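Local coordinates for protein malonate decarboxylase subunit alpha (Acinetobacter baumannii ATCC 17978, PDB 6MPR) that probably transfers the acyl carrier protein from its acetyl thioester to malonate, as the alpha subunit of the malonate decarboxylase complex, at residues K50-E53 with T54-P58; D204-S207 with E208-R211; P304-I307 with P308-E311; A499-V503 with T504-L508. All blocks are in the same frame, centred on the assembly; numbering follows the deposited sequence. Where two conformers were deposited one is given.

In the fold
The four contacts are local turns and helix ends that follow one another along the chain without touching. Contact 1 ends helix 48-55, which packs against strand 194-199 of the parallel sheet; contact 2 shapes the loop between strands 201-202 and 221-224, and their centres are about 29 Å apart. Contact 3 starts helix 307-311, which in sequence lies between the neighbouring parallel strands 297-299 and 317-319 of the mixed sheet, and contact 4 follows helix 490-499 beside strand 524-525 of that same sheet. Nearest atoms of contacts 2 and 3 are about 17 Å apart, and both reach the second subunit. Contacts 1 and 4, on opposite sides of the chain's centre, have centres about 56 Å apart.

Contact 1: K50-E53 with T54-P58; sequences KVLE and TLITP
Thr54 turns its hydroxyl back onto the turn that precedes it, where OG1 donates to Lys50 O at 2.7 Å. The torsion explains this: chi1 of -54° sets OG1 beside the backbone N and anti to the carbonyl carbon, which brings it beyond the oxygen of the carbonyl four residues back, 31° out of that group's plane. Threonine suits the place: its hydroxyl is satisfied by the helix's own carbonyl, while the residue packs on Met33 and Ala34 of helix 22-34. Val51 O takes two backbone donors, Leu55 N at 2.9 Å and Thr54 N at 3.0 Å, the second from above the carbonyl plane. On the buried side Val51 and Leu55 lie alongside each other, with CG1 of Val51 3.5 Å from CD1 of Leu55. Leu52 and Ile56 repeat this one residue on, more loosely, with Leu52 CD2 4.1 Å from Ile56 CD1. Both leucines also meet Ile196. From Ile56 on the chain extends, although its N still donates to Leu52 O, and a water donates to both Glu53 O and Ile56 O. Paired i to i+4 apolar side chains and a hydroxyl bonded to a carbonyl four residues back mark this as the C-terminal turn of an amphipathic helix, laid against strand 194-199 of the parallel sheet.

Contact 2: D204-S207 with E208-R211; sequences DDVS and ELPR
Glu208 N reaches back to Asp205 O at 3.0 Å, and Leu209 N does the same to Val206 O, also at 3.0 Å. Each bond spans three residues, and both donors stand well above the carbonyl plane of their acceptor, by 48° and 56°. The apolar side chains follow the second bond loosely: CG2 of Val206 lies 4.3 Å from CD1 of Leu209. Leucine suits its position because it is buried within an otherwise exposed turn, resting on Met165 of strand 165-166. Consecutive i to i+3 bonds make this a short 3-10 turn, and an Asx turn leads into it, with Asp205 OD2 accepting Ser207 N from above the carboxylate plane at 3.0 Å. The same oxygen takes Ser207 OG at 2.6 Å through its anti lone pair, so two bonds from one residue grip OD2 and should restrain the carboxylate's rotation. Serine fits here because its chi1 of 63° holds the short hydroxyl between the backbone N and the carbonyl carbon, beside the NH that bonds to the same acceptor. Farther out, a water accepts from Asp205 N and donates to Glu208 OE1, tying the extended glutamate to the start of the turn. Another water donates to Val206 O at 2.6 Å and to Leu209 O. Asp204 forms a salt bridge with Arg168, and Arg211 forms others with Asp213 and Asp343 while packing on Phe190 of the second subunit.

Contact 3: P304-I307 with P308-E311; sequences PTLI and PAIE
Pro308 sits in the opening turn of helix 307-311, its ring carbon CD 3.7 Å from Thr305 O. Proline is well placed here: NH groups of a helix's first turn have no regular helical carbonyl four residues back to bond, so a residue without an NH loses nothing. Its ring also fills a buried site against Leu550 and Trp553 of helix 547-553. Ala309 follows, its small CB lying 4.0 Å from CD1 of Leu306, while its N donates to a water that in turn donates to Thr305 O. The water thereby joins the start of the helix to the approach segment, where Ile307 N also bonds to Pro304 O. At Ile310 the regular helical bonds set in: its N donates to Leu306 O at 3.0 Å, nearly along the C=O axis. The side chains of Leu306 and Ile310 cross at about a right angle, CG of the leucine meeting CG1 of the isoleucine at 4.1 Å. Leu306 can do so because its CG stands anti to its own N (chi1 -160°), beside the carbonyl carbon. Glu311 closes the turn, its N bonded to Ile307 O at 2.8 Å. Its aliphatic part runs alongside Ile307, CG lying 3.9 Å from CG2, and the bend at chi2 (-57°) precedes a carboxylate that bonds Tyr330 and Arg334. A glutamate thus serves both needs, carbon against isoleucine and charge against arginine, with Trp20 of the second subunit packed on it and on Ile310. Proline in the opening turn, followed by i to i+4 bonds, is characteristic of a helix N-terminus.

Contact 4: A499-V503 with T504-L508; sequences AVAGV and TSIGL
Thr504 and Ala501 meet where a type II' beta turn, Ala501 to Thr504, runs into the N-cap of the short helix 505-508. The threonine hydroxyl serves both motifs: OG1 donates to Ala501 O at 2.8 Å and accepts from Gly507 N at 3.1 Å as the capping bond. With chi1 at 65°, OG1 sits between the backbone N and the carbonyl carbon, which turns it inward over the first turn of the helix. Thr504 N adds a weak bond to the same Ala501 O. The methyl of Ala501 points into this fold, 3.6 Å from OG1 of Thr504, small enough to sit over the cap, with Phe445 also packed against both residues. On the outer side Val503 and Leu508 cross obliquely, CB of the valine lying 3.9 Å from CD2 of the leucine, an apolar patch on an exposed surface. The two glycines answer to the backbone. Gly502 has the positive phi of 64° of the second residue in this turn, and Gly507 lies so close to the turn that a carbonyl occupies the space beside its CA: Gly507 CA makes a CA-H...O contact with Gly502 O at 3.0 Å.

Contact 1: K50-E53 with T54-P58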
ATOM      1  N   LYS A  50      13.918  27.571  20.658  1.00 16.67           N
ATOM      2  CA  LYS A  50      14.953  28.231  19.877  1.00 16.43           C
ATOM      3  C   LYS A  50      15.473  27.313  18.783  1.00 16.58           C
ATOM      4  O   LYS A  50      15.741  27.758  17.663  1.00 17.10           O
ATOM      5  CB  LYS A  50      16.097  28.683  20.787  1.00 19.52           C
ATOM      6  CG  LYS A  50      17.217  29.412  20.060  1.00 30.09           C
ATOM      7  CD  LYS A  50      16.803  30.835  19.687  1.00 38.04           C
ATOM      8  CE  LYS A  50      17.942  31.605  19.045  1.00 43.50           C
ATOM      9  NZ  LYS A  50      17.539  33.002  18.731  1.00 44.03           N
ATOM     10  N   VAL A  51      15.600  26.018  19.080  1.00 14.39           N
ATOM     11  CA  VAL A  51      16.122  25.107  18.068  1.00 13.93           C
ATOM     12  C   VAL A  51      15.098  24.903  16.947  1.00 13.45           C
ATOM     13  O   VAL A  51      15.465  24.836  15.768  1.00 14.64           O
ATOM     14  CB  VAL A  51      16.552  23.776  18.714  1.00 17.26           C
ATOM     15  CG1 VAL A  51      16.881  22.753  17.634  1.00 13.57           C
ATOM     16  CG2 VAL A  51      17.768  23.996  19.625  1.00 16.94           C
ATOM     17  N   LEU A  52      13.797  24.802  17.286  1.00 14.12           N
ATOM     18  CA  LEU A  52      12.766  24.736  16.241  1.00 13.06           C
ATOM     19  C   LEU A  52      12.816  25.957  15.327  1.00 14.34           C
ATOM     20  O   LEU A  52      12.690  25.831  14.104  1.00 16.70           O
ATOM     21  CB  LEU A  52      11.364  24.602  16.855  1.00 14.27           C
ATOM     22  CG  LEU A  52      11.035  23.281  17.549  1.00 14.15           C
ATOM     23  CD1 LEU A  52       9.652  23.322  18.196  1.00 14.19           C
ATOM     24  CD2 LEU A  52      11.112  22.101  16.581  1.00 15.08           C
ATOM     25  N   GLU A  53      12.970  27.152  15.908  1.00 14.48           N
ATOM     26  CA  GLU A  53      13.083  28.384  15.132  1.00 15.98           C
ATOM     27  C   GLU A  53      14.353  28.451  14.292  1.00 21.44           C
ATOM     28  O   GLU A  53      14.467  29.335  13.432  1.00 20.55           O
ATOM     29  CB  GLU A  53      13.038  29.582  16.079  1.00 16.94           C
ATOM     30  CG  GLU A  53      11.677  29.819  16.703  1.00 17.33           C
ATOM     31  CD  GLU A  53      11.700  30.887  17.775  1.00 22.77           C
ATOM     32  OE1 GLU A  53      10.599  31.282  18.221  1.00 22.28           O
ATOM     33  OE2 GLU A  53      12.806  31.343  18.165  1.00 21.43           O
ATOM     34  N   THR A  54      15.319  27.580  14.556  1.00 17.49           N
ATOM     35  CA  THR A  54      16.570  27.526  13.812  1.00 15.33           C
ATOM     36  C   THR A  54      16.509  26.497  12.693  1.00 15.64           C
ATOM     37  O   THR A  54      17.045  26.727  11.603  1.00 19.93           O
ATOM     38  CB  THR A  54      17.730  27.178  14.759  1.00 15.44           C
ATOM     39  OG1 THR A  54      17.749  28.095  15.849  1.00 17.56           O
ATOM     40  CG2 THR A  54      19.071  27.213  14.032  1.00 22.32           C
ATOM     41  N   LEU A  55      15.871  25.354  12.948  1.00 17.93           N
ATOM     42  CA  LEU A  55      15.850  24.244  12.000  1.00 18.08           C
ATOM     43  C   LEU A  55      14.702  24.327  11.001  1.00 15.99           C
ATOM     44  O   LEU A  55      14.799  23.753   9.905  1.00 17.66           O
ATOM     45  CB  LEU A  55      15.761  22.915  12.756  1.00 17.35           C
ATOM     46  CG  LEU A  55      16.979  22.603  13.623  1.00 21.12           C
ATOM     47  CD1 LEU A  55      16.731  21.344  14.396  1.00 15.77           C
ATOM     48  CD2 LEU A  55      18.217  22.451  12.754  1.00 15.37           C
ATOM     49  N   ILE A  56      13.616  24.989  11.359  1.00 15.66           N
ATOM     50  CA  ILE A  56      12.444  25.113  10.493  1.00 13.30           C
ATOM     51  C   ILE A  56      12.492  26.471   9.815  1.00 14.86           C
ATOM     52  O   ILE A  56      12.964  27.457  10.398  1.00 19.82           O
ATOM     53  CB  ILE A  56      11.134  24.936  11.287  1.00 11.90           C
ATOM     54  CG1 ILE A  56      11.142  23.618  12.068  1.00 16.09           C
ATOM     55  CG2 ILE A  56       9.917  25.003  10.357  1.00 11.18           C
ATOM     56  CD1 ILE A  56       9.917  23.451  12.931  1.00 15.82           C
ATOM     57  N   THR A  57      12.051  26.516   8.560  1.00 14.37           N
ATOM     58  CA  THR A  57      12.051  27.696   7.705  0.60 19.46           C
ATOM     59  C   THR A  57      10.617  27.981   7.264  1.00 18.59           C
ATOM     60  O   THR A  57       9.850  27.035   7.053  1.00 17.05           O
ATOM     61  CB  THR A  57      12.945  27.450   6.473  0.60 23.48           C
ATOM     62  OG1 THR A  57      14.212  26.934   6.901  0.60 28.17           O
ATOM     63  CG2 THR A  57      13.193  28.731   5.661  0.60 24.65           C
ATOM     64  N   PRO A  58      10.225  29.243   7.100  1.00 15.61           N
ATOM     65  CA  PRO A  58       8.868  29.519   6.614  1.00 18.17           C
ATOM     66  C   PRO A  58       8.600  28.805   5.296  1.00 16.00           C
ATOM     67  O   PRO A  58       9.482  28.680   4.440  1.00 16.34           O
ATOM     68  CB  PRO A  58       8.856  31.039   6.441  1.00 24.54           C
ATOM     69  CG  PRO A  58       9.890  31.532   7.375  1.00 28.71           C
ATOM     70  CD  PRO A  58      10.953  30.479   7.441  1.00 17.07           C
TER
HETATM   71  O   HOH W   1      14.316  29.603  10.624  1.00 21.48           O

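Contact 2: D204-S207 with E208-R211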
ATOM      1  N   ASP A 204      22.724   6.302  27.100  1.00 16.36           N
ATOM      2  CA  ASP A 204      24.011   6.622  26.485  1.00 20.91           C
ATOM      3  C   ASP A 204      24.297   5.759  25.262  1.00 29.75           C
ATOM      4  O   ASP A 204      24.765   6.273  24.240  1.00 34.51           O
ATOM      5  CB  ASP A 204      25.145   6.473  27.501  1.00 20.92           C
ATOM      6  CG  ASP A 204      24.992   7.397  28.683  1.00 22.52           C
ATOM      7  OD1 ASP A 204      24.461   8.506  28.498  1.00 24.97           O
ATOM      8  OD2 ASP A 204      25.406   7.018  29.801  1.00 23.13           O
ATOM      9  N   ASP A 205      24.032   4.454  25.334  1.00 20.23           N
ATOM     10  CA  ASP A 205      24.540   3.536  24.329  1.00 19.62           C
ATOM     11  C   ASP A 205      23.405   2.736  23.722  1.00 21.20           C
ATOM     12  O   ASP A 205      22.397   2.473  24.378  1.00 16.63           O
ATOM     13  CB  ASP A 205      25.582   2.575  24.909  1.00 22.14           C
ATOM     14  CG  ASP A 205      26.240   1.730  23.835  1.00 31.00           C
ATOM     15  OD1 ASP A 205      27.031   2.282  23.040  1.00 33.10           O
ATOM     16  OD2 ASP A 205      25.949   0.518  23.773  1.00 25.91           O
ATOM     17  N   VAL A 206      23.600   2.337  22.461  1.00 19.67           N
ATOM     18  CA  VAL A 206      22.566   1.630  21.710  1.00 14.41           C
ATOM     19  C   VAL A 206      22.199   0.311  22.382  1.00 17.91           C
ATOM     20  O   VAL A 206      21.054  -0.152  22.279  1.00 15.96           O
ATOM     21  CB  VAL A 206      23.031   1.428  20.249  1.00 15.60           C
ATOM     22  CG1 VAL A 206      24.266   0.550  20.183  1.00 20.69           C
ATOM     23  CG2 VAL A 206      21.902   0.848  19.413  1.00 17.41           C
ATOM     24  N   SER A 207      23.148  -0.293  23.101  1.00 16.58           N
ATOM     25  CA  SER A 207      22.924  -1.560  23.783  1.00 18.11           C
ATOM     26  C   SER A 207      21.903  -1.460  24.912  1.00 17.30           C
ATOM     27  O   SER A 207      21.411  -2.503  25.359  1.00 18.11           O
ATOM     28  CB  SER A 207      24.261  -2.097  24.304  1.00 17.83           C
ATOM     29  OG  SER A 207      24.828  -1.229  25.278  1.00 19.12           O
ATOM     30  N   GLU A 208      21.538  -0.255  25.373  1.00 15.08           N
ATOM     31  CA  GLU A 208      20.473  -0.199  26.374  1.00 14.32           C
ATOM     32  C   GLU A 208      19.079  -0.167  25.758  1.00 13.46           C
ATOM     33  O   GLU A 208      18.101  -0.416  26.468  1.00 17.51           O
ATOM     34  CB  GLU A 208      20.629   1.011  27.306  1.00 17.55           C
ATOM     35  CG  GLU A 208      19.768   0.868  28.581  1.00 23.64           C
ATOM     36  CD  GLU A 208      20.028   1.909  29.660  1.00 21.24           C
ATOM     37  OE1 GLU A 208      21.006   2.682  29.546  1.00 18.23           O
ATOM     38  OE2 GLU A 208      19.246   1.936  30.638  1.00 20.00           O
ATOM     39  N   LEU A 209      18.957   0.153  24.469  1.00 15.74           N
ATOM     40  CA  LEU A 209      17.639   0.189  23.861  1.00 12.11           C
ATOM     41  C   LEU A 209      17.086  -1.227  23.757  1.00 16.98           C
ATOM     42  O   LEU A 209      17.829  -2.162  23.451  1.00 15.91           O
ATOM     43  CB  LEU A 209      17.677   0.805  22.464  1.00 13.17           C
ATOM     44  CG  LEU A 209      18.273   2.191  22.246  1.00 22.03           C
ATOM     45  CD1 LEU A 209      18.142   2.559  20.768  1.00 20.97           C
ATOM     46  CD2 LEU A 209      17.567   3.204  23.071  1.00 21.85           C
ATOM     47  N   PRO A 210      15.796  -1.416  24.003  1.00 14.11           N
ATOM     48  CA  PRO A 210      15.202  -2.742  23.772  1.00 15.90           C
ATOM     49  C   PRO A 210      15.441  -3.238  22.352  1.00 16.11           C
ATOM     50  O   PRO A 210      15.826  -4.398  22.149  1.00 14.91           O
ATOM     51  CB  PRO A 210      13.722  -2.497  24.084  1.00 17.08           C
ATOM     52  CG  PRO A 210      13.777  -1.393  25.156  1.00 16.80           C
ATOM     53  CD  PRO A 210      14.859  -0.480  24.643  1.00 15.56           C
ATOM     54  N   ARG A 211      15.271  -2.354  21.374  1.00 17.17           N
ATOM     55  CA  ARG A 211      15.695  -2.590  20.001  1.00 15.00           C
ATOM     56  C   ARG A 211      15.795  -1.234  19.320  1.00 11.20           C
ATOM     57  O   ARG A 211      15.319  -0.221  19.844  1.00 13.76           O
ATOM     58  CB  ARG A 211      14.714  -3.501  19.265  1.00 11.95           C
ATOM     59  CG  ARG A 211      13.314  -2.898  19.156  1.00 11.54           C
ATOM     60  CD  ARG A 211      12.349  -3.831  18.415  1.00 14.49           C
ATOM     61  NE  ARG A 211      11.070  -3.182  18.168  1.00 13.60           N
ATOM     62  CZ  ARG A 211       9.924  -3.521  18.742  1.00 14.18           C
ATOM     63  NH1 ARG A 211       9.884  -4.539  19.609  1.00 11.59           N
ATOM     64  NH2 ARG A 211       8.817  -2.848  18.436  1.00 10.79           N
TER
HETATM   65  O   HOH W   2      23.169   3.723  28.177  1.00 18.22           O
HETATM   66  O   HOH W   3      19.764  -1.920  20.943  1.00 35.65           O

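Contact 3: P304-I307 with P308-E311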
ATOM      1  N   PRO A 304      -8.914  -5.015  23.611  1.00 11.84           N
ATOM      2  CA  PRO A 304      -9.206  -5.848  24.783  1.00 12.74           C
ATOM      3  C   PRO A 304     -10.417  -6.723  24.561  1.00 12.06           C
ATOM      4  O   PRO A 304     -10.487  -7.829  25.116  1.00 11.53           O
ATOM      5  CB  PRO A 304      -9.436  -4.819  25.907  1.00 14.44           C
ATOM      6  CG  PRO A 304      -8.639  -3.620  25.453  1.00 13.27           C
ATOM      7  CD  PRO A 304      -8.914  -3.585  23.961  1.00 12.80           C
ATOM      8  N   THR A 305     -11.370  -6.281  23.732  1.00 12.51           N
ATOM      9  CA  THR A 305     -12.545  -7.112  23.500  1.00 11.08           C
ATOM     10  C   THR A 305     -12.244  -8.336  22.646  1.00 15.11           C
ATOM     11  O   THR A 305     -13.113  -9.209  22.531  1.00 14.26           O
ATOM     12  CB  THR A 305     -13.670  -6.304  22.849  1.00 11.38           C
ATOM     13  OG1 THR A 305     -13.210  -5.695  21.634  1.00 12.95           O
ATOM     14  CG2 THR A 305     -14.177  -5.242  23.802  1.00 13.89           C
ATOM     15  N   LEU A 306     -11.044  -8.432  22.054  1.00 11.87           N
ATOM     16  CA  LEU A 306     -10.629  -9.649  21.365  1.00 12.56           C
ATOM     17  C   LEU A 306     -10.021 -10.690  22.301  1.00 16.65           C
ATOM     18  O   LEU A 306      -9.771 -11.818  21.867  1.00 12.85           O
ATOM     19  CB  LEU A 306      -9.620  -9.315  20.243  1.00 10.78           C
ATOM     20  CG  LEU A 306      -9.431 -10.346  19.126  1.00 12.26           C
ATOM     21  CD1 LEU A 306     -10.718 -10.468  18.313  1.00 16.38           C
ATOM     22  CD2 LEU A 306      -8.256  -9.938  18.226  1.00 12.43           C
ATOM     23  N   ILE A 307      -9.789 -10.359  23.573  1.00 12.58           N
ATOM     24  CA  ILE A 307      -9.126 -11.304  24.478  1.00 11.40           C
ATOM     25  C   ILE A 307      -9.841 -12.657  24.547  1.00 11.86           C
ATOM     26  O   ILE A 307      -9.167 -13.689  24.421  1.00 11.97           O
ATOM     27  CB  ILE A 307      -8.914 -10.663  25.855  1.00 11.76           C
ATOM     28  CG1 ILE A 307      -7.864  -9.538  25.747  1.00 11.34           C
ATOM     29  CG2 ILE A 307      -8.475 -11.707  26.883  1.00 12.34           C
ATOM     30  CD1 ILE A 307      -7.648  -8.772  27.035  1.00 12.36           C
ATOM     31  N   PRO A 308     -11.164 -12.731  24.732  1.00 13.64           N
ATOM     32  CA  PRO A 308     -11.787 -14.065  24.799  1.00 12.92           C
ATOM     33  C   PRO A 308     -11.616 -14.872  23.512  1.00 12.40           C
ATOM     34  O   PRO A 308     -11.379 -16.086  23.568  1.00 14.25           O
ATOM     35  CB  PRO A 308     -13.259 -13.742  25.105  1.00 13.01           C
ATOM     36  CG  PRO A 308     -13.194 -12.434  25.834  1.00 12.98           C
ATOM     37  CD  PRO A 308     -12.125 -11.669  25.096  1.00 13.14           C
ATOM     38  N   ALA A 309     -11.716 -14.224  22.350  1.00 11.87           N
ATOM     39  CA  ALA A 309     -11.487 -14.909  21.080  1.00 14.63           C
ATOM     40  C   ALA A 309     -10.046 -15.408  20.951  1.00 14.96           C
ATOM     41  O   ALA A 309      -9.805 -16.449  20.331  1.00 13.33           O
ATOM     42  CB  ALA A 309     -11.828 -13.971  19.913  1.00 13.97           C
ATOM     43  N   ILE A 310      -9.068 -14.662  21.486  1.00 11.29           N
ATOM     44  CA  ILE A 310      -7.699 -15.168  21.500  1.00 11.29           C
ATOM     45  C   ILE A 310      -7.582 -16.347  22.454  1.00 11.93           C
ATOM     46  O   ILE A 310      -7.026 -17.394  22.108  1.00 14.41           O
ATOM     47  CB  ILE A 310      -6.710 -14.063  21.899  1.00 11.56           C
ATOM     48  CG1 ILE A 310      -6.726 -12.931  20.876  1.00 11.09           C
ATOM     49  CG2 ILE A 310      -5.302 -14.641  22.036  1.00 12.87           C
ATOM     50  CD1 ILE A 310      -5.974 -11.705  21.370  1.00 13.17           C
ATOM     51  N   GLU A 311      -8.099 -16.191  23.675  1.00 13.03           N
ATOM     52  CA  GLU A 311      -7.891 -17.219  24.695  1.00 15.09           C
ATOM     53  C   GLU A 311      -8.545 -18.538  24.321  1.00 18.82           C
ATOM     54  O   GLU A 311      -8.058 -19.602  24.731  1.00 14.81           O
ATOM     55  CB  GLU A 311      -8.420 -16.740  26.047  1.00 17.85           C
ATOM     56  CG  GLU A 311      -7.660 -15.551  26.622  1.00 18.10           C
ATOM     57  CD  GLU A 311      -6.175 -15.841  26.782  1.00 15.45           C
ATOM     58  OE1 GLU A 311      -5.823 -16.734  27.573  1.00 17.22           O
ATOM     59  OE2 GLU A 311      -5.362 -15.183  26.095  1.00 21.10           O
TER
HETATM   60  O   HOH W   4     -13.348 -11.837  22.121  1.00 12.29           O

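Contact 4: A499-V503 with T504-L508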
ATOM      1  N   ALA A 499     -35.009  -1.800   2.084  1.00 21.52           N
ATOM      2  CA  ALA A 499     -35.591  -2.906   2.845  1.00 19.21           C
ATOM      3  C   ALA A 499     -35.008  -3.036   4.255  1.00 21.27           C
ATOM      4  O   ALA A 499     -35.672  -3.582   5.147  1.00 23.50           O
ATOM      5  CB  ALA A 499     -35.387  -4.220   2.090  1.00 23.60           C
ATOM      6  N   VAL A 500     -33.780  -2.584   4.477  1.00 17.14           N
ATOM      7  CA  VAL A 500     -33.148  -2.698   5.787  1.00 19.02           C
ATOM      8  C   VAL A 500     -32.950  -1.328   6.436  1.00 19.75           C
ATOM      9  O   VAL A 500     -32.210  -1.206   7.396  1.00 18.06           O
ATOM     10  CB  VAL A 500     -31.819  -3.476   5.713  1.00 15.65           C
ATOM     11  CG1 VAL A 500     -32.045  -4.853   5.108  1.00 15.03           C
ATOM     12  CG2 VAL A 500     -30.768  -2.703   4.910  1.00 16.79           C
ATOM     13  N   ALA A 501     -33.643  -0.297   5.961  1.00 20.09           N
ATOM     14  CA  ALA A 501     -33.422   1.047   6.468  1.00 16.05           C
ATOM     15  C   ALA A 501     -34.443   1.488   7.519  1.00 18.28           C
ATOM     16  O   ALA A 501     -34.442   2.660   7.904  1.00 20.35           O
ATOM     17  CB  ALA A 501     -33.386   2.041   5.306  1.00 20.23           C
ATOM     18  N   GLY A 502     -35.294   0.585   8.005  1.00 22.20           N
ATOM     19  CA  GLY A 502     -36.168   0.929   9.117  1.00 21.51           C
ATOM     20  C   GLY A 502     -37.156   2.032   8.767  1.00 20.55           C
ATOM     21  O   GLY A 502     -37.729   2.056   7.674  1.00 22.08           O
ATOM     22  N   VAL A 503     -37.376   2.952   9.704  1.00 26.66           N
ATOM     23  CA  VAL A 503     -38.343   4.029   9.493  1.00 25.36           C
ATOM     24  C   VAL A 503     -37.652   5.362   9.193  1.00 23.68           C
ATOM     25  O   VAL A 503     -38.260   6.422   9.361  1.00 27.18           O
ATOM     26  CB  VAL A 503     -39.332   4.162  10.667  1.00 20.40           C
ATOM     27  CG1 VAL A 503     -40.148   2.886  10.830  1.00 24.12           C
ATOM     28  CG2 VAL A 503     -38.610   4.502  11.962  1.00 30.02           C
ATOM     29  N   THR A 504     -36.396   5.330   8.737  1.00 20.82           N
ATOM     30  CA  THR A 504     -35.817   6.500   8.077  1.00 18.97           C
ATOM     31  C   THR A 504     -36.635   6.837   6.827  1.00 22.92           C
ATOM     32  O   THR A 504     -37.528   6.092   6.426  1.00 24.72           O
ATOM     33  CB  THR A 504     -34.368   6.241   7.669  1.00 20.01           C
ATOM     34  OG1 THR A 504     -34.332   5.203   6.680  1.00 21.36           O
ATOM     35  CG2 THR A 504     -33.528   5.827   8.864  1.00 17.85           C
ATOM     36  N   SER A 505     -36.315   7.976   6.198  1.00 21.28           N
ATOM     37  CA  SER A 505     -37.071   8.367   5.010  1.00 30.09           C
ATOM     38  C   SER A 505     -36.939   7.316   3.912  1.00 29.27           C
ATOM     39  O   SER A 505     -37.929   6.958   3.261  1.00 28.03           O
ATOM     40  CB  SER A 505     -36.619   9.747   4.514  1.00 33.92           C
ATOM     41  OG  SER A 505     -35.271   9.729   4.082  1.00 42.12           O
ATOM     42  N   ILE A 506     -35.736   6.773   3.734  1.00 30.27           N
ATOM     43  CA  ILE A 506     -35.527   5.707   2.761  1.00 31.51           C
ATOM     44  C   ILE A 506     -36.284   4.442   3.166  1.00 29.51           C
ATOM     45  O   ILE A 506     -36.946   3.809   2.338  1.00 25.35           O
ATOM     46  CB  ILE A 506     -34.017   5.463   2.588  1.00 29.09           C
ATOM     47  CG1 ILE A 506     -33.360   6.730   2.021  1.00 35.84           C
ATOM     48  CG2 ILE A 506     -33.752   4.261   1.689  1.00 33.31           C
ATOM     49  CD1 ILE A 506     -31.839   6.667   1.912  1.00 23.55           C
ATOM     50  N   GLY A 507     -36.244   4.079   4.448  1.00 25.74           N
ATOM     51  CA  GLY A 507     -36.940   2.877   4.891  1.00 21.69           C
ATOM     52  C   GLY A 507     -38.452   2.954   4.737  1.00 23.12           C
ATOM     53  O   GLY A 507     -39.104   1.960   4.407  1.00 21.65           O
ATOM     54  N   LEU A 508     -39.036   4.132   4.977  1.00 24.77           N
ATOM     55  CA  LEU A 508     -40.483   4.285   4.842  1.00 23.58           C
ATOM     56  C   LEU A 508     -40.959   4.123   3.401  1.00 27.38           C
ATOM     57  O   LEU A 508     -42.150   3.885   3.188  1.00 24.81           O
ATOM     58  CB  LEU A 508     -40.928   5.644   5.381  1.00 27.18           C
ATOM     59  CG  LEU A 508     -40.892   5.878   6.891  1.00 23.46           C
ATOM     60  CD1 LEU A 508     -41.370   7.285   7.201  1.00 30.97           C
ATOM     61  CD2 LEU A 508     -41.731   4.846   7.642  1.00 25.85           C
TER